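PDB 6H5L: similar to hydroxylamine oxidoreductase from Kuenenia stuttgartiensis, which probably acts as a multihaem c oxidoreductase within a 60-haem reductase complex of this anammox bacterium. Local coordinates for residues H100-K104 with V123-V127; Y467-G471 with W486-M491; P40-Y44 with D407-L413. All blocks are in the same frame, centred on the assembly; numbering follows the deposited sequence.

Interaction 1 of 3, residues H100-K104 with V123-V127. With HEC (heme c), chain E.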
loop_
_atom_site.group_PDB
_atom_site.type_symbol
_atom_site.label_atom_id
_atom_site.label_comp_id
_atom_site.label_asym_id
_atom_site.label_seq_id
_atom_site.Cartn_x
_atom_site.Cartn_y
_atom_site.Cartn_z
ATOM N N HIS A 100 9.955 28.944 7.244
ATOM C CA HIS A 100 10.121 29.842 8.380
ATOM C C HIS A 100 9.287 29.394 9.574
ATOM O O HIS A 100 9.685 29.611 10.724
ATOM C CB HIS A 100 9.765 31.270 7.968
ATOM C CG HIS A 100 10.790 31.912 7.084
ATOM N ND1 HIS A 100 10.527 32.285 5.784
ATOM C CD2 HIS A 100 12.084 32.237 7.314
ATOM C CE1 HIS A 100 11.614 32.817 5.252
ATOM N NE2 HIS A 100 12.573 32.802 6.160
ATOM N N LYS A 101 8.138 28.763 9.322
ATOM C CA LYS A 101 7.336 28.199 10.402
ATOM C C LYS A 101 7.905 26.869 10.883
ATOM O O LYS A 101 7.882 26.577 12.083
ATOM C CB LYS A 101 5.887 28.022 9.940
ATOM C CG LYS A 101 5.013 27.196 10.870
ATOM C CD LYS A 101 4.606 27.975 12.111
ATOM C CE LYS A 101 3.624 27.175 12.955
ATOM N NZ LYS A 101 3.103 27.956 14.112
ATOM N N HIS A 102 8.428 26.056 9.963
ATOM C CA HIS A 102 8.990 24.745 10.278
ATOM C C HIS A 102 10.439 24.695 9.799
ATOM O O HIS A 102 10.756 24.029 8.806
ATOM C CB HIS A 102 8.163 23.629 9.643
ATOM C CG HIS A 102 6.702 23.694 9.978
ATOM N ND1 HIS A 102 6.216 23.451 11.245
ATOM C CD2 HIS A 102 5.622 23.971 9.209
ATOM C CE1 HIS A 102 4.901 23.578 11.244
ATOM N NE2 HIS A 102 4.515 23.894 10.020
ATOM N N PRO A 103 11.349 25.383 10.493
ATOM C CA PRO A 103 12.745 25.461 10.044
ATOM C C PRO A 103 13.613 24.284 10.456
ATOM O O PRO A 103 14.772 24.219 10.031
ATOM C CB PRO A 103 13.231 26.754 10.717
ATOM C CG PRO A 103 12.471 26.784 12.002
ATOM C CD PRO A 103 11.125 26.153 11.731
ATOM N N LYS A 104 13.100 23.361 11.259
ATOM C CA LYS A 104 13.845 22.192 11.702
ATOM C C LYS A 104 13.059 20.924 11.401
ATOM O O LYS A 104 13.069 19.961 12.174
ATOM C CB LYS A 104 14.181 22.292 13.189
ATOM C CG LYS A 104 15.012 23.517 13.538
ATOM C CD LYS A 104 15.130 23.720 15.038
ATOM C CE LYS A 104 15.969 24.950 15.351
ATOM N NZ LYS A 104 16.014 25.255 16.806
ATOM N N VAL A 123 18.193 31.434 19.181
ATOM C CA VAL A 123 17.558 30.162 18.851
ATOM C C VAL A 123 16.346 30.450 17.976
ATOM O O VAL A 123 15.536 31.329 18.295
ATOM C CB VAL A 123 17.159 29.391 20.120
ATOM C CG1 VAL A 123 15.991 28.451 19.839
ATOM C CG2 VAL A 123 18.347 28.610 20.656
ATOM N N LEU A 124 16.224 29.719 16.871
ATOM C CA LEU A 124 15.166 29.940 15.887
ATOM C C LEU A 124 14.346 28.660 15.739
ATOM O O LEU A 124 14.600 27.845 14.849
ATOM C CB LEU A 124 15.756 30.382 14.549
ATOM C CG LEU A 124 16.550 31.688 14.581
ATOM C CD1 LEU A 124 17.179 31.969 13.227
ATOM C CD2 LEU A 124 15.662 32.845 15.014
ATOM N N ASP A 125 13.354 28.492 16.612
ATOM C CA ASP A 125 12.383 27.421 16.439
ATOM C C ASP A 125 11.337 27.766 15.391
ATOM O O ASP A 125 10.707 26.858 14.836
ATOM C CB ASP A 125 11.700 27.103 17.772
ATOM C CG ASP A 125 12.642 26.459 18.769
ATOM O OD1 ASP A 125 13.489 25.644 18.345
ATOM O OD2 ASP A 125 12.538 26.769 19.975
ATOM N N GLU A 126 11.137 29.054 15.121
ATOM C CA GLU A 126 10.292 29.509 14.027
ATOM C C GLU A 126 10.668 30.946 13.702
ATOM O O GLU A 126 11.193 31.674 14.547
ATOM C CB GLU A 126 8.801 29.411 14.370
ATOM C CG GLU A 126 8.312 30.474 15.345
ATOM C CD GLU A 126 6.802 30.482 15.492
ATOM O OE1 GLU A 126 6.266 31.454 16.065
ATOM O OE2 GLU A 126 6.151 29.520 15.031
ATOM N N VAL A 127 10.398 31.342 12.463
ATOM C CA VAL A 127 10.555 32.724 12.024
ATOM C C VAL A 127 9.161 33.324 11.917
ATOM O O VAL A 127 8.349 32.887 11.092
ATOM C CB VAL A 127 11.311 32.817 10.691
ATOM C CG1 VAL A 127 11.487 34.269 10.271
ATOM C CG2 VAL A 127 12.655 32.112 10.795
HETATM FE FE HEC E . 14.480 33.215 5.720
HETATM C CHA HEC E . 14.189 29.853 5.224
HETATM C CHB HEC E . 14.035 33.753 2.354
HETATM C CHC HEC E . 14.390 36.611 6.258
HETATM C CHD HEC E . 15.695 32.748 8.886
HETATM N NA HEC E . 14.146 32.020 4.087
HETATM C C1A HEC E . 14.105 30.639 4.094
HETATM C C2A HEC E . 13.970 30.191 2.718
HETATM C C3A HEC E . 13.927 31.274 1.936
HETATM C C4A HEC E . 14.039 32.444 2.778
HETATM C CMA HEC E . 13.788 31.284 0.397
HETATM C CAA HEC E . 13.872 28.731 2.219
HETATM C CBA HEC E . 12.629 28.067 2.806
HETATM C CGA HEC E . 12.203 26.903 1.949
HETATM O O1A HEC E . 12.776 26.731 0.843
HETATM O O2A HEC E . 11.287 26.150 2.368
HETATM N NB HEC E . 14.341 34.884 4.511
HETATM C C1B HEC E . 13.979 34.855 3.179
HETATM C C2B HEC E . 13.524 36.178 2.806
HETATM C C3B HEC E . 13.632 36.969 3.880
HETATM C C4B HEC E . 14.140 36.171 4.976
HETATM C CMB HEC E . 13.043 36.575 1.394
HETATM C CAB HEC E . 13.271 38.467 3.979
HETATM C CBB HEC E . 11.743 38.661 3.885
HETATM N NC HEC E . 14.993 34.455 7.260
HETATM C C1C HEC E . 14.799 35.822 7.313
HETATM C C2C HEC E . 14.908 36.242 8.701
HETATM C C3C HEC E . 15.458 35.216 9.368
HETATM C C4C HEC E . 15.398 34.043 8.514
HETATM C CMC HEC E . 15.009 37.726 9.128
HETATM C CAC HEC E . 15.875 35.192 10.860
HETATM C CBC HEC E . 14.631 35.102 11.769
HETATM N ND HEC E . 14.859 31.553 6.888
HETATM C C1D HEC E . 15.411 31.606 8.166
HETATM C C2D HEC E . 15.646 30.254 8.620
HETATM C C3D HEC E . 15.176 29.346 7.476
HETATM C C4D HEC E . 14.704 30.242 6.443
HETATM C CMD HEC E . 16.244 29.820 9.974
HETATM C CAD HEC E . 15.204 27.802 7.437
HETATM C CBD HEC E . 16.596 27.317 7.044
HETATM C CGD HEC E . 16.948 27.800 5.661
HETATM O O1D HEC E . 17.723 28.784 5.546
HETATM O O2D HEC E . 16.451 27.201 4.673
#

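Interaction 2 of 3, residues Y467-G471 with W486-M491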
loop_
_atom_site.group_PDB
_atom_site.type_symbol
_atom_site.label_atom_id
_atom_site.label_comp_id
_atom_site.label_asym_id
_atom_site.label_seq_id
_atom_site.Cartn_x
_atom_site.Cartn_y
_atom_site.Cartn_z
ATOM N N TYR A 467 12.912 44.976 -31.845
ATOM C CA TYR A 467 13.055 43.837 -32.740
ATOM C C TYR A 467 14.473 43.281 -32.730
ATOM O O TYR A 467 14.657 42.066 -32.860
ATOM C CB TYR A 467 12.616 44.236 -34.145
ATOM C CG TYR A 467 11.190 44.748 -34.171
ATOM C CD1 TYR A 467 10.173 44.057 -33.521
ATOM C CD2 TYR A 467 10.867 45.932 -34.820
ATOM C CE1 TYR A 467 8.870 44.520 -33.533
ATOM C CE2 TYR A 467 9.566 46.404 -34.835
ATOM C CZ TYR A 467 8.572 45.695 -34.190
ATOM O OH TYR A 467 7.278 46.160 -34.201
ATOM N N LYS A 468 15.480 44.142 -32.575
ATOM C CA LYS A 468 16.830 43.641 -32.355
ATOM C C LYS A 468 16.910 42.845 -31.059
ATOM O O LYS A 468 17.563 41.798 -31.005
ATOM C CB LYS A 468 17.834 44.795 -32.342
ATOM C CG LYS A 468 19.214 44.394 -31.832
ATOM C CD LYS A 468 20.309 45.317 -32.349
ATOM C CE LYS A 468 20.138 46.741 -31.847
ATOM N NZ LYS A 468 20.297 46.850 -30.372
ATOM N N LEU A 469 16.232 43.318 -30.010
ATOM C CA LEU A 469 16.303 42.644 -28.717
ATOM C C LEU A 469 15.526 41.332 -28.715
ATOM O O LEU A 469 15.934 40.376 -28.046
ATOM C CB LEU A 469 15.793 43.570 -27.612
ATOM C CG LEU A 469 16.475 44.937 -27.498
ATOM C CD1 LEU A 469 16.164 45.584 -26.159
ATOM C CD2 LEU A 469 17.975 44.818 -27.698
ATOM N N GLN A 470 14.408 41.267 -29.445
ATOM C CA GLN A 470 13.640 40.026 -29.497
ATOM C C GLN A 470 14.379 38.952 -30.285
ATOM O O GLN A 470 14.443 37.795 -29.856
ATOM C CB GLN A 470 12.257 40.286 -30.092
ATOM C CG GLN A 470 11.338 41.060 -29.163
ATOM C CD GLN A 470 10.012 41.420 -29.799
ATOM O OE1 GLN A 470 9.222 40.546 -30.156
ATOM N NE2 GLN A 470 9.758 42.715 -29.942
ATOM N N GLY A 471 14.942 39.313 -31.439
ATOM C CA GLY A 471 15.787 38.375 -32.157
ATOM C C GLY A 471 17.022 37.987 -31.372
ATOM O O GLY A 471 17.502 36.856 -31.478
ATOM N N TRP A 486 10.139 37.409 -34.737
ATOM C CA TRP A 486 10.040 38.522 -33.803
ATOM C C TRP A 486 11.251 39.439 -33.882
ATOM O O TRP A 486 11.219 40.540 -33.323
ATOM C CB TRP A 486 9.890 38.020 -32.357
ATOM C CG TRP A 486 8.772 37.033 -32.102
ATOM C CD1 TRP A 486 8.093 36.288 -33.026
ATOM C CD2 TRP A 486 8.215 36.686 -30.827
ATOM N NE1 TRP A 486 7.155 35.501 -32.405
ATOM C CE2 TRP A 486 7.208 35.728 -31.055
ATOM C CE3 TRP A 486 8.472 37.094 -29.513
ATOM C CZ2 TRP A 486 6.457 35.171 -30.019
ATOM C CZ3 TRP A 486 7.725 36.542 -28.487
ATOM C CH2 TRP A 486 6.730 35.590 -28.746
ATOM N N GLY A 487 12.307 39.005 -34.567
ATOM C CA GLY A 487 13.581 39.694 -34.608
ATOM C C GLY A 487 13.958 40.272 -35.954
ATOM O O GLY A 487 13.592 41.403 -36.290
ATOM N N GLN A 488 14.746 39.500 -36.707
ATOM C CA GLN A 488 15.314 39.972 -37.968
ATOM C C GLN A 488 14.240 40.492 -38.919
ATOM O O GLN A 488 14.356 41.603 -39.449
ATOM C CB GLN A 488 16.109 38.844 -38.626
ATOM C CG GLN A 488 16.926 39.274 -39.835
ATOM C CD GLN A 488 18.194 40.012 -39.453
ATOM O OE1 GLN A 488 18.490 40.193 -38.273
ATOM N NE2 GLN A 488 18.955 40.438 -40.456
ATOM N N ALA A 489 13.201 39.693 -39.170
ATOM C CA ALA A 489 12.195 40.093 -40.154
ATOM C C ALA A 489 11.504 41.405 -39.794
ATOM O O ALA A 489 11.355 42.259 -40.685
ATOM C CB ALA A 489 11.189 38.954 -40.364
ATOM N N PRO A 490 11.059 41.639 -38.552
ATOM C CA PRO A 490 10.542 42.979 -38.222
ATOM C C PRO A 490 11.594 44.068 -38.309
ATOM O O PRO A 490 11.260 45.208 -38.659
ATOM C CB PRO A 490 10.023 42.810 -36.788
ATOM C CG PRO A 490 9.739 41.365 -36.660
ATOM C CD PRO A 490 10.801 40.682 -37.461
ATOM N N MET A 491 12.855 43.757 -37.991
ATOM C CA MET A 491 13.923 44.739 -38.158
ATOM C C MET A 491 14.035 45.184 -39.608
ATOM O O MET A 491 14.204 46.377 -39.888
ATOM C CB MET A 491 15.255 44.166 -37.675
ATOM C CG MET A 491 15.598 44.514 -36.240
ATOM S SD MET A 491 17.332 44.208 -35.858
ATOM C CE MET A 491 17.421 42.433 -36.070
#

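Interaction 3 of 3, residues P40-Y44 with D407-L413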
loop_
_atom_site.group_PDB
_atom_site.type_symbol
_atom_site.label_atom_id
_atom_site.label_comp_id
_atom_site.label_asym_id
_atom_site.label_seq_id
_atom_site.Cartn_x
_atom_site.Cartn_y
_atom_site.Cartn_z
ATOM N N PRO A 40 18.288 61.637 -8.889
ATOM C CA PRO A 40 18.684 63.044 -9.075
ATOM C C PRO A 40 17.521 63.982 -9.362
ATOM O O PRO A 40 17.632 65.185 -9.089
ATOM C CB PRO A 40 19.662 62.976 -10.257
ATOM C CG PRO A 40 19.330 61.697 -10.959
ATOM C CD PRO A 40 18.921 60.747 -9.877
ATOM N N PHE A 41 16.411 63.474 -9.896
ATOM C CA PHE A 41 15.233 64.282 -10.177
ATOM C C PHE A 41 14.123 64.046 -9.160
ATOM O O PHE A 41 12.941 64.089 -9.511
ATOM C CB PHE A 41 14.731 64.005 -11.594
ATOM C CG PHE A 41 15.816 64.031 -12.633
ATOM C CD1 PHE A 41 16.531 65.193 -12.878
ATOM C CD2 PHE A 41 16.126 62.894 -13.358
ATOM C CE1 PHE A 41 17.533 65.218 -13.828
ATOM C CE2 PHE A 41 17.127 62.913 -14.308
ATOM C CZ PHE A 41 17.832 64.077 -14.543
ATOM N N THR A 42 14.491 63.788 -7.900
ATOM C CA THR A 42 13.496 63.498 -6.870
ATOM C C THR A 42 12.565 64.679 -6.624
ATOM O O THR A 42 11.410 64.487 -6.225
ATOM C CB THR A 42 14.194 63.092 -5.570
ATOM O OG1 THR A 42 13.224 62.954 -4.525
ATOM C CG2 THR A 42 15.230 64.136 -5.166
ATOM N N LYS A 43 13.039 65.898 -6.860
ATOM C CA LYS A 43 12.246 67.099 -6.633
ATOM C C LYS A 43 11.333 67.447 -7.802
ATOM O O LYS A 43 10.583 68.427 -7.712
ATOM C CB LYS A 43 13.178 68.277 -6.344
ATOM C CG LYS A 43 14.051 68.104 -5.108
ATOM C CD LYS A 43 13.211 68.063 -3.839
ATOM C CE LYS A 43 14.085 68.034 -2.595
ATOM N NZ LYS A 43 13.283 68.106 -1.343
ATOM N N TYR A 44 11.384 66.690 -8.893
ATOM C CA TYR A 44 10.600 66.996 -10.081
ATOM C C TYR A 44 9.329 66.168 -10.195
ATOM O O TYR A 44 8.504 66.449 -11.071
ATOM C CB TYR A 44 11.455 66.799 -11.340
ATOM C CG TYR A 44 12.575 67.806 -11.475
ATOM C CD1 TYR A 44 13.742 67.679 -10.734
ATOM C CD2 TYR A 44 12.465 68.884 -12.345
ATOM C CE1 TYR A 44 14.767 68.597 -10.853
ATOM C CE2 TYR A 44 13.486 69.807 -12.474
ATOM C CZ TYR A 44 14.634 69.658 -11.725
ATOM O OH TYR A 44 15.657 70.572 -11.844
ATOM N N ASP A 407 15.456 71.080 -18.571
ATOM C CA ASP A 407 15.739 72.045 -17.514
ATOM C C ASP A 407 16.287 71.355 -16.271
ATOM O O ASP A 407 17.189 71.882 -15.607
ATOM C CB ASP A 407 14.478 72.840 -17.175
ATOM C CG ASP A 407 13.302 71.949 -16.825
ATOM O OD1 ASP A 407 13.403 70.721 -17.027
ATOM O OD2 ASP A 407 12.277 72.477 -16.344
ATOM N N GLY A 408 15.754 70.177 -15.939
ATOM C CA GLY A 408 16.259 69.442 -14.793
ATOM C C GLY A 408 17.623 68.830 -15.033
ATOM O O GLY A 408 18.418 68.692 -14.100
ATOM N N ILE A 409 17.915 68.455 -16.280
ATOM C CA ILE A 409 19.235 67.920 -16.608
ATOM C C ILE A 409 20.306 68.980 -16.385
ATOM O O ILE A 409 21.341 68.723 -15.760
ATOM C CB ILE A 409 19.254 67.389 -18.053
ATOM C CG1 ILE A 409 18.400 66.125 -18.166
ATOM C CG2 ILE A 409 20.682 67.121 -18.508
ATOM C CD1 ILE A 409 18.087 65.722 -19.590
ATOM N N VAL A 410 20.070 70.191 -16.896
ATOM C CA VAL A 410 21.027 71.280 -16.719
ATOM C C VAL A 410 21.186 71.618 -15.242
ATOM O O VAL A 410 22.298 71.873 -14.764
ATOM C CB VAL A 410 20.593 72.510 -17.537
ATOM C CG1 VAL A 410 21.534 73.680 -17.285
ATOM C CG2 VAL A 410 20.544 72.168 -19.016
ATOM N N LYS A 411 20.080 71.617 -14.494
ATOM C CA LYS A 411 20.129 72.075 -13.111
ATOM C C LYS A 411 20.717 71.020 -12.178
ATOM O O LYS A 411 21.429 71.361 -11.226
ATOM C CB LYS A 411 18.734 72.482 -12.642
ATOM C CG LYS A 411 18.750 73.581 -11.594
ATOM C CD LYS A 411 17.674 73.380 -10.542
ATOM C CE LYS A 411 17.850 74.363 -9.394
ATOM N NZ LYS A 411 16.968 74.046 -8.236
ATOM N N GLU A 412 20.437 69.739 -12.427
ATOM C CA GLU A 412 20.820 68.687 -11.493
ATOM C C GLU A 412 22.082 67.935 -11.893
ATOM O O GLU A 412 22.738 67.357 -11.020
ATOM C CB GLU A 412 19.679 67.674 -11.331
ATOM C CG GLU A 412 18.338 68.282 -10.949
ATOM C CD GLU A 412 18.397 69.103 -9.675
ATOM O OE1 GLU A 412 17.761 70.177 -9.632
ATOM O OE2 GLU A 412 19.078 68.675 -8.719
ATOM N N LEU A 413 22.436 67.924 -13.172
ATOM C CA LEU A 413 23.588 67.181 -13.660
ATOM C C LEU A 413 24.701 68.150 -14.050
ATOM O O LEU A 413 24.545 69.373 -13.995
ATOM C CB LEU A 413 23.185 66.282 -14.832
ATOM C CG LEU A 413 22.091 65.259 -14.515
ATOM C CD1 LEU A 413 21.734 64.460 -15.755
ATOM C CD2 LEU A 413 22.523 64.337 -13.385
#

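Interaction 1 of 3, residues H100-K104 with V123-V127
The two loops meet along Val127 and His100, whose CA atoms lie 4.7 Å apart; Val127 N donates to His100 O across 2.6 Å, almost straight at 175°. Glu126 CA adds a CA-H...O contact to the same oxygen. His100 then turns its imidazole to the haem, and NE2 binds the iron at 2.0 Å, while His153 supplies the other axial nitrogen. This bis-histidine site is the electron-transfer type of centre common in multihaem c cytochromes. Val127 touches both the ligand ring and the porphyrin. A chi1 of -179° sets Val127 CG1 opposite its own N, placing one methyl 3.6 Å from HEC CBC and the other, CG2, 3.5 Å from His100 CD2. Trp95 NE1 hydrogen-bonds to Val127 O, which probably helps fix this backbone. Further along, Pro103 CD rests 3.2 Å from Asp125 O. Two salt bridges flank the loops. Lys104, extended beyond CG, brings NZ 3.0 Å from Asp125 OD1, on the anti side and 32° out of the carboxylate plane; Glu117 is a second, stronger partner for that ammonium. Lys101 and Glu126 run side by side, with Lys101 NZ 3.5 Å from Glu126 OE2.

Interaction 2 of 3, residues Y467-G471 with W486-M491
Tyr467 reaches across to Pro490 and Met491, and its atoms can be followed outward in turn. Tyr467 CB sits 3.7 Å from Met491 CG. With the next bond anti to the carbonyl carbon, the ring turns one face to Pro490: Tyr467 CG is 3.5 Å from Pro490 CB, which lies over that face, displaced toward the rim, 17° off the normal through the ring centroid, a CH-pi contact. Of the ortho carbons, Tyr467 CD1 comes near Trp486 O, and CD2 near Pro490 O. Farther out the gap widens, Tyr467 CZ being 4.1 Å from Pro490 CB; the side chain also touches Arg462 of its own helix and Glu494 of helix 480-513. The helices, 455-476 and 480-513, are consecutive and form an antiparallel helical hairpin, their local axes 6.8 Å apart at 149°. That closeness is possible at a glycine pair, Gly471 and Gly487, whose CA atoms are 3.6 Å apart. Tyr467 O takes both the helical bond from Gly471 N and a CA-H...O contact from Gly487. Elsewhere in the contact, Met491 SD lies 3.6 Å from Lys468 CB, while helix 356-389 covers Met491 through Ala373 and Leu376. Gln470 OE1 approaches Trp486 CB at 3.4 Å, amide and indole planes 78° apart; Met234 of the second subunit packs on Trp486.

Interaction 3 of 3, residues P40-Y44 with D407-L413
Tyr44 OH donates to Glu412 OE1 at 3.1 Å, the one hydrogen bond between the segments, and it uses the carboxylate's anti lone pair, away from OE2. It joins an early loop, 40-44, to the short helix 406-412, a loop-on-helix contact closing a span of more than 360 residues in this largely helical multihaem protein. Within the loop, Tyr44 N bonds to Phe41 O; Tyr44 points at the helix, and the Phe41 ring reaches it with its outer end. Glu412 is bent back to meet the phenol: its chain folds at chi2 (-56°), bringing Glu412 CG 3.6 Å from Tyr44 CE1 and the carboxylate to the ring's edge, the two planes 72° apart. Gly408 has no side chain at this point, and its CA lies 3.5 Å from Tyr44 CZ. Asp407 points its carboxylate elsewhere, to a salt bridge with Arg189. Phe41 also meets this turn. Phe41 CZ meets apolar carbons, Leu413 CD1 at 4.1 Å and Ile409 CG1 at 4.2 Å, while Pro182 of helix 182-189 also packs on Phe41 and Pro40 CG lies over one face of the ring, toward its rim. At the ring's edge, near its plane, Phe41 CE1 is 3.6 Å from Gly408 O, an oxygen already bonded to Glu412 N.

The three contacts are separate, with no atoms in touch. Centre to centre, interaction 1 lies about 49 Å from interaction 2 and 47 Å from interaction 3; interactions 2 and 3 are about 35 Å apart, with nearest atoms about 21 Å apart. Along the sequence, interaction 1 is nested inside the long loop that interaction 3 closes, and interaction 2 follows both, on the other side of the chain's centre from interaction 1. Their relation to the haems differs. Interaction 1 includes an axial ligand of iron itself, whereas the side chain of Trp486 in interaction 2 is about 8 Å from a bound haem, and that of Phe41 in interaction 3 about 11 Å.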